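Local coordinates for protein endolysin 2638A (Staphylococcus phage 2638A, PDB 7AQH) that degrades the peptidoglycan of its staphylococcal host as a phage endolysin, here represented by its C-terminal SH3b cell wall-binding domain, at residues T19-K31 / G36-T48. Sequence-based numbering, arbitrary orientation.
Sequences TVTAPEGIITRYK and GHPQAGVLQKGQT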
ATOM      1  N   THR A  19      -6.651  -7.882   4.586  1.00 50.82           N
ATOM      2  CA  THR A  19      -6.094  -9.171   4.985  1.00 50.89           C
ATOM      3  C   THR A  19      -5.204  -9.697   3.867  1.00 51.60           C
ATOM      4  O   THR A  19      -5.670  -9.899   2.740  1.00 52.58           O
ATOM      5  CB  THR A  19      -7.193 -10.185   5.306  1.00 53.84           C
ATOM      6  OG1 THR A  19      -8.352  -9.505   5.806  1.00 56.29           O
ATOM      7  CG2 THR A  19      -6.699 -11.217   6.322  1.00 53.18           C
ATOM      8  N   VAL A  20      -3.928  -9.921   4.182  1.00 50.30           N
ATOM      9  CA  VAL A  20      -2.970 -10.349   3.171  1.00 52.00           C
ATOM     10  C   VAL A  20      -3.264 -11.787   2.768  1.00 49.03           C
ATOM     11  O   VAL A  20      -3.370 -12.680   3.619  1.00 49.55           O
ATOM     12  CB  VAL A  20      -1.533 -10.199   3.693  1.00 51.35           C
ATOM     13  CG1 VAL A  20      -0.545 -10.823   2.719  1.00 47.36           C
ATOM     14  CG2 VAL A  20      -1.206  -8.733   3.931  1.00 50.43           C
ATOM     15  N   THR A  21      -3.400 -12.017   1.463  1.00 50.04           N
ATOM     16  CA  THR A  21      -3.587 -13.353   0.920  1.00 50.92           C
ATOM     17  C   THR A  21      -2.428 -13.788   0.034  1.00 50.71           C
ATOM     18  O   THR A  21      -2.438 -14.919  -0.464  1.00 49.44           O
ATOM     19  CB  THR A  21      -4.900 -13.439   0.128  1.00 51.46           C
ATOM     20  OG1 THR A  21      -5.193 -14.810  -0.165  1.00 55.31           O
ATOM     21  CG2 THR A  21      -4.790 -12.664  -1.174  1.00 48.28           C
ATOM     22  N   ALA A  22      -1.437 -12.927  -0.172  1.00 48.93           N
ATOM     23  CA  ALA A  22      -0.284 -13.288  -0.981  1.00 48.47           C
ATOM     24  C   ALA A  22       0.493 -14.410  -0.300  1.00 47.58           C
ATOM     25  O   ALA A  22       0.787 -14.316   0.899  1.00 53.58           O
ATOM     26  CB  ALA A  22       0.619 -12.075  -1.200  1.00 45.60           C
ATOM     27  N   PRO A  23       0.832 -15.483  -1.018  1.00 50.35           N
ATOM     28  CA  PRO A  23       1.468 -16.638  -0.357  1.00 50.22           C
ATOM     29  C   PRO A  23       2.692 -16.277   0.475  1.00 50.01           C
ATOM     30  O   PRO A  23       2.771 -16.648   1.653  1.00 51.21           O
ATOM     31  CB  PRO A  23       1.818 -17.551  -1.539  1.00 51.77           C
ATOM     32  CG  PRO A  23       0.817 -17.190  -2.598  1.00 50.86           C
ATOM     33  CD  PRO A  23       0.594 -15.716  -2.453  1.00 49.04           C
ATOM     34  N   GLU A  24       3.647 -15.552  -0.108  1.00 53.44           N
ATOM     35  CA  GLU A  24       4.906 -15.213   0.543  1.00 51.26           C
ATOM     36  C   GLU A  24       4.828 -13.903   1.323  1.00 49.93           C
ATOM     37  O   GLU A  24       5.867 -13.357   1.713  1.00 48.29           O
ATOM     38  CB  GLU A  24       6.016 -15.144  -0.513  1.00 53.82           C
ATOM     39  CG  GLU A  24       7.380 -14.674  -0.025  1.00 58.39           C
ATOM     40  CD  GLU A  24       8.074 -15.676   0.872  1.00 62.03           C
ATOM     41  OE1 GLU A  24       7.989 -16.892   0.597  1.00 59.09           O
ATOM     42  OE2 GLU A  24       8.707 -15.242   1.857  1.00 60.68           O
ATOM     43  N   GLY A  25       3.624 -13.400   1.584  1.00 49.02           N
ATOM     44  CA  GLY A  25       3.485 -12.159   2.314  1.00 46.85           C
ATOM     45  C   GLY A  25       3.761 -10.961   1.426  1.00 49.99           C
ATOM     46  O   GLY A  25       4.037 -11.072   0.230  1.00 51.13           O
ATOM     47  N   ILE A  26       3.689  -9.781   2.036  1.00 43.94           N
ATOM     48  CA  ILE A  26       3.908  -8.525   1.332  1.00 41.44           C
ATOM     49  C   ILE A  26       4.964  -7.720   2.077  1.00 40.96           C
ATOM     50  O   ILE A  26       4.938  -7.629   3.309  1.00 43.99           O
ATOM     51  CB  ILE A  26       2.605  -7.713   1.191  1.00 44.11           C
ATOM     52  CG1 ILE A  26       1.490  -8.603   0.641  1.00 42.49           C
ATOM     53  CG2 ILE A  26       2.824  -6.516   0.284  1.00 41.32           C
ATOM     54  CD1 ILE A  26       0.148  -7.918   0.556  1.00 44.34           C
ATOM     55  N   ILE A  27       5.896  -7.141   1.324  1.00 42.90           N
ATOM     56  CA  ILE A  27       6.956  -6.323   1.900  1.00 39.24           C
ATOM     57  C   ILE A  27       6.435  -4.908   2.103  1.00 44.69           C
ATOM     58  O   ILE A  27       5.831  -4.318   1.197  1.00 43.48           O
ATOM     59  CB  ILE A  27       8.203  -6.333   1.001  1.00 41.45           C
ATOM     60  CG1 ILE A  27       8.769  -7.750   0.888  1.00 43.20           C
ATOM     61  CG2 ILE A  27       9.254  -5.375   1.538  1.00 43.15           C
ATOM     62  CD1 ILE A  27       9.952  -7.863  -0.050  1.00 44.47           C
ATOM     63  N   THR A  28       6.664  -4.359   3.294  1.00 46.69           N
ATOM     64  CA  THR A  28       6.228  -3.017   3.644  1.00 43.65           C
ATOM     65  C   THR A  28       7.416  -2.062   3.652  1.00 43.88           C
ATOM     66  O   THR A  28       8.564  -2.471   3.852  1.00 45.00           O
ATOM     67  CB  THR A  28       5.541  -3.000   5.012  1.00 41.97           C
ATOM     68  OG1 THR A  28       6.466  -3.430   6.019  1.00 47.51           O
ATOM     69  CG2 THR A  28       4.335  -3.930   5.011  1.00 40.02           C
ATOM     70  N   ARG A  29       7.126  -0.781   3.434  1.00 43.90           N
ATOM     71  CA  ARG A  29       8.148   0.246   3.297  1.00 46.56           C
ATOM     72  C   ARG A  29       7.868   1.391   4.261  1.00 49.41           C
ATOM     73  O   ARG A  29       6.742   1.579   4.728  1.00 47.63           O
ATOM     74  CB  ARG A  29       8.212   0.785   1.860  1.00 47.52           C
ATOM     75  CG  ARG A  29       8.481  -0.271   0.800  1.00 43.86           C
ATOM     76  CD  ARG A  29       9.907  -0.795   0.876  1.00 45.83           C
ATOM     77  NE  ARG A  29      10.140  -1.886  -0.066  1.00 45.02           N
ATOM     78  CZ  ARG A  29      11.319  -2.468  -0.259  1.00 45.59           C
ATOM     79  NH1 ARG A  29      12.381  -2.063   0.423  1.00 45.32           N
ATOM     80  NH2 ARG A  29      11.437  -3.454  -1.137  1.00 51.40           N
ATOM     81  N   TYR A  30       8.913   2.160   4.557  1.00 47.62           N
ATOM     82  CA  TYR A  30       8.778   3.378   5.341  1.00 47.49           C
ATOM     83  C   TYR A  30       8.691   4.596   4.417  1.00 45.89           C
ATOM     84  O   TYR A  30       8.839   4.498   3.195  1.00 47.34           O
ATOM     85  CB  TYR A  30       9.945   3.515   6.329  1.00 48.75           C
ATOM     86  CG  TYR A  30       9.867   2.597   7.538  1.00 46.80           C
ATOM     87  CD1 TYR A  30       8.785   2.648   8.408  1.00 47.19           C
ATOM     88  CD2 TYR A  30      10.879   1.680   7.809  1.00 48.37           C
ATOM     89  CE1 TYR A  30       8.708   1.810   9.511  1.00 46.11           C
ATOM     90  CE2 TYR A  30      10.808   0.839   8.911  1.00 47.89           C
ATOM     91  CZ  TYR A  30       9.722   0.909   9.757  1.00 49.49           C
ATOM     92  OH  TYR A  30       9.656   0.073  10.849  1.00 53.47           O
ATOM     93  N   LYS A  31       8.445   5.761   5.023  1.00 47.37           N
ATOM     94  CA  LYS A  31       8.484   7.051   4.339  1.00 49.73           C
ATOM     95  C   LYS A  31       7.351   7.217   3.334  1.00 48.06           C
ATOM     96  O   LYS A  31       6.547   8.146   3.461  1.00 54.94           O
ATOM     97  CB  LYS A  31       9.832   7.275   3.653  1.00 49.20           C
ATOM     98  CG  LYS A  31      11.021   7.387   4.610  1.00 55.00           C
ATOM     99  CD  LYS A  31      12.318   7.560   3.838  1.00 59.48           C
ATOM    100  CE  LYS A  31      12.426   8.986   3.295  1.00 64.55           C
ATOM    101  NZ  LYS A  31      13.772   9.239   2.721  1.00 65.74           N
ATOM    102  N   GLY A  36      11.712   1.887  -3.561  1.00 47.66           N
ATOM    103  CA  GLY A  36      13.060   2.291  -3.207  1.00 45.83           C
ATOM    104  C   GLY A  36      13.264   2.713  -1.768  1.00 48.22           C
ATOM    105  O   GLY A  36      14.413   2.876  -1.348  1.00 45.09           O
ATOM    106  N   HIS A  37      12.191   2.894  -1.004  1.00 49.04           N
ATOM    107  CA  HIS A  37      12.321   3.305   0.384  1.00 46.63           C
ATOM    108  C   HIS A  37      12.759   2.138   1.262  1.00 45.93           C
ATOM    109  O   HIS A  37      12.660   0.973   0.868  1.00 44.30           O
ATOM    110  CB  HIS A  37      11.003   3.881   0.893  1.00 45.70           C
ATOM    111  CG  HIS A  37      10.753   5.292   0.459  1.00 45.84           C
ATOM    112  ND1 HIS A  37       9.487   5.791   0.236  1.00 42.42           N
ATOM    113  CD2 HIS A  37      11.609   6.313   0.212  1.00 46.72           C
ATOM    114  CE1 HIS A  37       9.574   7.057  -0.132  1.00 43.29           C
ATOM    115  NE2 HIS A  37      10.850   7.398  -0.154  1.00 49.16           N
ATOM    116  N   PRO A  38      13.251   2.428   2.466  1.00 46.29           N
ATOM    117  CA  PRO A  38      13.680   1.354   3.368  1.00 47.40           C
ATOM    118  C   PRO A  38      12.528   0.422   3.716  1.00 52.45           C
ATOM    119  O   PRO A  38      11.379   0.848   3.854  1.00 50.12           O
ATOM    120  CB  PRO A  38      14.187   2.108   4.603  1.00 45.71           C
ATOM    121  CG  PRO A  38      14.507   3.485   4.107  1.00 44.55           C
ATOM    122  CD  PRO A  38      13.501   3.763   3.034  1.00 48.37           C
ATOM    123  N   GLN A  39      12.849  -0.862   3.855  1.00 50.73           N
ATOM    124  CA  GLN A  39      11.836  -1.855   4.180  1.00 47.96           C
ATOM    125  C   GLN A  39      11.414  -1.735   5.639  1.00 50.13           C
ATOM    126  O   GLN A  39      12.243  -1.531   6.529  1.00 52.01           O
ATOM    127  CB  GLN A  39      12.367  -3.261   3.903  1.00 50.23           C
ATOM    128  CG  GLN A  39      11.406  -4.376   4.281  1.00 50.73           C
ATOM    129  CD  GLN A  39      11.886  -5.738   3.821  1.00 52.99           C
ATOM    130  OE1 GLN A  39      12.886  -5.849   3.110  1.00 52.53           O
ATOM    131  NE2 GLN A  39      11.179  -6.784   4.231  1.00 52.75           N
ATOM    132  N   ALA A  40      10.109  -1.862   5.879  1.00 51.01           N
ATOM    133  CA  ALA A  40       9.542  -1.757   7.216  1.00 47.40           C
ATOM    134  C   ALA A  40       9.116  -3.098   7.798  1.00 46.47           C
ATOM    135  O   ALA A  40       8.651  -3.140   8.942  1.00 56.60           O
ATOM    136  CB  ALA A  40       8.346  -0.797   7.209  1.00 48.58           C
ATOM    137  N   GLY A  41       9.257  -4.188   7.050  1.00 46.99           N
ATOM    138  CA  GLY A  41       8.872  -5.507   7.495  1.00 45.53           C
ATOM    139  C   GLY A  41       8.112  -6.241   6.416  1.00 49.81           C
ATOM    140  O   GLY A  41       8.046  -5.810   5.261  1.00 48.92           O
ATOM    141  N   VAL A  42       7.524  -7.375   6.795  1.00 46.99           N
ATOM    142  CA  VAL A  42       6.763  -8.207   5.868  1.00 44.94           C
ATOM    143  C   VAL A  42       5.468  -8.632   6.547  1.00 46.74           C
ATOM    144  O   VAL A  42       5.498  -9.209   7.640  1.00 50.51           O
ATOM    145  CB  VAL A  42       7.554  -9.446   5.414  1.00 42.64           C
ATOM    146  CG1 VAL A  42       6.663 -10.373   4.602  1.00 42.06           C
ATOM    147  CG2 VAL A  42       8.775  -9.028   4.612  1.00 40.69           C
ATOM    148  N   LEU A  43       4.337  -8.345   5.909  1.00 46.81           N
ATOM    149  CA  LEU A  43       3.037  -8.806   6.381  1.00 45.22           C
ATOM    150  C   LEU A  43       2.716 -10.133   5.703  1.00 48.74           C
ATOM    151  O   LEU A  43       2.567 -10.189   4.477  1.00 49.10           O
ATOM    152  CB  LEU A  43       1.951  -7.772   6.095  1.00 45.80           C
ATOM    153  CG  LEU A  43       0.678  -7.892   6.938  1.00 47.75           C
ATOM    154  CD1 LEU A  43       0.987  -7.682   8.413  1.00 49.08           C
ATOM    155  CD2 LEU A  43      -0.380  -6.910   6.464  1.00 45.43           C
ATOM    156  N   GLN A  44       2.613 -11.194   6.496  1.00 52.33           N
ATOM    157  CA  GLN A  44       2.439 -12.541   5.974  1.00 50.79           C
ATOM    158  C   GLN A  44       0.964 -12.842   5.715  1.00 51.75           C
ATOM    159  O   GLN A  44       0.064 -12.121   6.150  1.00 51.44           O
ATOM    160  CB  GLN A  44       3.013 -13.572   6.945  1.00 50.32           C
ATOM    161  CG  GLN A  44       4.432 -13.287   7.412  1.00 51.03           C
ATOM    162  CD  GLN A  44       4.907 -14.270   8.466  1.00 55.63           C
ATOM    163  OE1 GLN A  44       5.457 -13.877   9.495  1.00 59.04           O
ATOM    164  NE2 GLN A  44       4.699 -15.559   8.212  1.00 49.10           N
ATOM    165  N   LYS A  45       0.729 -13.932   4.986  1.00 54.09           N
ATOM    166  CA  LYS A  45      -0.630 -14.369   4.704  1.00 54.12           C
ATOM    167  C   LYS A  45      -1.413 -14.554   5.997  1.00 53.92           C
ATOM    168  O   LYS A  45      -0.872 -14.964   7.027  1.00 59.75           O
ATOM    169  CB  LYS A  45      -0.613 -15.681   3.918  1.00 52.77           C
ATOM    170  CG  LYS A  45      -1.986 -16.175   3.488  1.00 54.45           C
ATOM    171  CD  LYS A  45      -1.884 -17.351   2.524  1.00 53.74           C
ATOM    172  CE  LYS A  45      -3.254 -17.914   2.181  1.00 57.91           C
ATOM    173  NZ  LYS A  45      -4.008 -17.021   1.264  1.00 60.49           N
ATOM    174  N   GLY A  46      -2.703 -14.229   5.940  1.00 54.93           N
ATOM    175  CA  GLY A  46      -3.580 -14.331   7.080  1.00 53.25           C
ATOM    176  C   GLY A  46      -3.595 -13.116   7.985  1.00 54.36           C
ATOM    177  O   GLY A  46      -4.616 -12.846   8.623  1.00 55.37           O
ATOM    178  N   GLN A  47      -2.491 -12.377   8.056  1.00 55.28           N
ATOM    179  CA  GLN A  47      -2.439 -11.197   8.906  1.00 55.50           C
ATOM    180  C   GLN A  47      -3.279 -10.074   8.314  1.00 53.71           C
ATOM    181  O   GLN A  47      -3.360  -9.912   7.092  1.00 52.97           O
ATOM    182  CB  GLN A  47      -0.997 -10.730   9.093  1.00 54.29           C
ATOM    183  CG  GLN A  47      -0.129 -11.696   9.880  1.00 55.01           C
ATOM    184  CD  GLN A  47       1.282 -11.183  10.073  1.00 57.63           C
ATOM    185  OE1 GLN A  47       1.892 -10.642   9.150  1.00 52.75           O
ATOM    186  NE2 GLN A  47       1.806 -11.341  11.282  1.00 62.25           N
ATOM    187  N   THR A  48      -3.912  -9.298   9.191  1.00 53.63           N
ATOM    188  CA  THR A  48      -4.818  -8.232   8.794  1.00 52.15           C
ATOM    189  C   THR A  48      -4.379  -6.910   9.407  1.00 51.93           C
ATOM    190  O   THR A  48      -3.866  -6.863  10.529  1.00 53.76           O
ATOM    191  CB  THR A  48      -6.258  -8.531   9.225  1.00 54.62           C
ATOM    192  OG1 THR A  48      -6.686  -9.773   8.656  1.00 57.38           O
ATOM    193  CG2 THR A  48      -7.189  -7.420   8.769  1.00 54.54           C
TER
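Y30 and A40 meet near one end of an antiparallel beta hairpin in the SH3b cell wall-binding domain, formed by strands 26-30 and 39-43. The A40 methyl lies over the centre of the Y30 ring, a CH-pi contact with CB 3.3 Å from the centroid. K31 and H37 make a second CH-pi contact. K31 CB sits over one face of the imidazole, 3.7 Å from its centroid, while W34 meets the H37 ring edge-to-face.

The ladder between these strands is held by backbone bonds such as L43 N to I26 O. G41 O accepts T28 N at 2.8 Å, in a nearly straight bond, and a weak second bond from T28 OG1. R29 bends at chi2 (-70°), which carries NH1 to H37 O in a weak bond of 3.1 Å. I27 CG2 lies over the rim of one guanidinium face and also packs on Q39 CD. I27 CG1 touches V42 CG2 at 3.9 Å. I26, T28 and L43 point to the other face of the sheet, where they pack on strand 72-77.

A second, separate ladder pairs T19 with T48. Next to it, V20 N bonds Q47 O and G46 N bonds V20 O. V20 CG2 packs on L43 CD2, linking the two ladders. The K45 chain runs extended past V20 O, then turns at chi4 (73°). Its NZ bonds T21 O at 3.1 Å, tilted from the carbonyl plane.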